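Local structure of VP1 (Merkel cell polyomavirus, 4FMJ) at residues Ser13-Glu18 with Leu282-Val287. The protein forms, as the full-length coat protein of which this is the core part, the pentameric units of the T=7 icosahedral capsid, 72 to a particle, and probably attaches to host cells. Numbering follows the deposited sequence.
Sequences SVVTGE and LRKRWV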
# COMPACT_ATOMS: atom_id res chain seq x y z
N SER B 13 23.88 31.22 -16.21
CA SER B 13 24.19 29.92 -16.78
C SER B 13 25.07 29.05 -15.88
O SER B 13 25.75 29.55 -14.98
CB SER B 13 24.86 30.08 -18.15
OG SER B 13 26.08 30.79 -18.05
N VAL B 14 25.03 27.75 -16.12
CA VAL B 14 25.88 26.80 -15.42
C VAL B 14 27.34 27.01 -15.82
O VAL B 14 27.67 27.15 -17.00
CB VAL B 14 25.44 25.34 -15.72
CG1 VAL B 14 26.32 24.34 -14.97
CG2 VAL B 14 23.98 25.14 -15.34
N VAL B 15 28.22 27.04 -14.82
CA VAL B 15 29.65 27.12 -15.06
C VAL B 15 30.16 25.86 -15.76
O VAL B 15 29.94 24.74 -15.29
CB VAL B 15 30.42 27.37 -13.73
CG1 VAL B 15 31.94 27.20 -13.92
CG2 VAL B 15 30.11 28.75 -13.18
N THR B 16 30.81 26.07 -16.90
CA THR B 16 31.47 25.00 -17.64
C THR B 16 32.97 25.01 -17.34
O THR B 16 33.62 26.06 -17.41
CB THR B 16 31.25 25.13 -19.17
OG1 THR B 16 31.36 26.51 -19.55
CG2 THR B 16 29.88 24.60 -19.58
N GLY B 17 33.50 23.84 -16.97
CA GLY B 17 34.91 23.73 -16.61
C GLY B 17 35.32 22.39 -16.02
O GLY B 17 34.57 21.41 -16.06
N GLU B 18 36.53 22.37 -15.46
CA GLU B 18 37.13 21.16 -14.91
C GLU B 18 36.50 20.76 -13.57
O GLU B 18 35.68 19.84 -13.51
CB GLU B 18 38.65 21.33 -14.76
CG GLU B 18 39.41 20.04 -14.48
CD GLU B 18 40.88 20.26 -14.17
OE1 GLU B 18 41.60 20.85 -15.01
OE2 GLU B 18 41.33 19.83 -13.08
N LEU B 282 26.82 18.89 -6.02
CA LEU B 282 26.68 20.32 -6.32
C LEU B 282 27.50 20.78 -7.53
O LEU B 282 28.62 20.31 -7.75
CB LEU B 282 27.05 21.19 -5.11
CG LEU B 282 26.28 20.94 -3.81
CD1 LEU B 282 27.18 20.23 -2.82
CD2 LEU B 282 25.80 22.25 -3.24
N ARG B 283 26.93 21.71 -8.31
CA ARG B 283 27.62 22.33 -9.45
C ARG B 283 27.80 23.83 -9.25
O ARG B 283 27.14 24.42 -8.39
CB ARG B 283 26.91 22.05 -10.79
CG ARG B 283 25.60 22.80 -10.99
CD ARG B 283 24.84 22.30 -12.20
NE ARG B 283 23.47 22.84 -12.22
CZ ARG B 283 22.49 22.45 -13.03
NH1 ARG B 283 22.72 21.50 -13.93
NH2 ARG B 283 21.29 23.00 -12.94
N LYS B 284 28.69 24.45 -10.02
CA LYS B 284 28.91 25.90 -9.94
C LYS B 284 27.93 26.63 -10.86
O LYS B 284 27.70 26.19 -11.98
CB LYS B 284 30.35 26.26 -10.31
CG LYS B 284 31.43 25.51 -9.54
CD LYS B 284 32.80 25.80 -10.15
CE LYS B 284 33.93 25.52 -9.17
NZ LYS B 284 35.26 25.63 -9.82
N ARG B 285 27.38 27.74 -10.39
CA ARG B 285 26.37 28.49 -11.16
C ARG B 285 26.62 30.00 -11.05
O ARG B 285 26.88 30.51 -9.96
CB ARG B 285 24.96 28.12 -10.67
CG ARG B 285 23.83 29.04 -11.12
CD ARG B 285 23.25 28.62 -12.45
NE ARG B 285 22.33 27.49 -12.31
CZ ARG B 285 21.39 27.16 -13.18
NH1 ARG B 285 21.21 27.87 -14.29
NH2 ARG B 285 20.60 26.12 -12.94
N TRP B 286 26.53 30.72 -12.17
CA TRP B 286 26.62 32.18 -12.18
C TRP B 286 25.32 32.81 -11.70
O TRP B 286 24.23 32.38 -12.08
CB TRP B 286 26.94 32.71 -13.58
CG TRP B 286 28.33 32.44 -14.08
CD1 TRP B 286 28.70 31.58 -15.07
CD2 TRP B 286 29.55 33.05 -13.61
NE1 TRP B 286 30.06 31.61 -15.25
CE2 TRP B 286 30.61 32.50 -14.36
CE3 TRP B 286 29.84 34.00 -12.62
CZ2 TRP B 286 31.95 32.88 -14.17
CZ3 TRP B 286 31.17 34.37 -12.42
CH2 TRP B 286 32.21 33.81 -13.19
N VAL B 287 25.45 33.84 -10.86
CA VAL B 287 24.32 34.63 -10.37
C VAL B 287 24.63 36.13 -10.41
O VAL B 287 25.79 36.53 -10.25
CB VAL B 287 23.90 34.23 -8.92
CG1 VAL B 287 23.45 32.77 -8.86
CG2 VAL B 287 25.02 34.50 -7.93
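Val14 and Arg285 form an antiparallel, non-hydrogen-bonded pair that joins strand 11-28 to strand 269-287 in a surface contact whose centre lies about 30 Å from the centre of the VP1 chain. Two backbone bonds flank it: Trp286 N donates to Ser13 O (3.1 Å) and Val15 N to Lys284 O (3.0 Å).

Packing is closest around Val15. Its CG2 lies over one face of the Trp286 indole, 3.8 Å from the centroid of the five-membered ring, in a CH-pi contact, while its CB rests 3.6 Å from Lys284 CB. On the sheet face carrying Val14 and Arg285, Val14 CG2, set anti to its own carbonyl carbon, covers the centres of two guanidinium groups, 3.8 Å from Arg283 CZ and 3.9 Å from Arg285 CZ. Beyond Val15 the chain leaves the strand pair toward solvent.

Arg283 NH2 and Arg285 NH2 approach to 3.2 Å without bonding to each other, and both arginines form salt bridges through NE to Glu93 OE1 on strand 89-101. This shared carboxylate probably draws the two positive groups together and keeps their charge balanced, with the Val14 methyl lying over a face of each guanidinium.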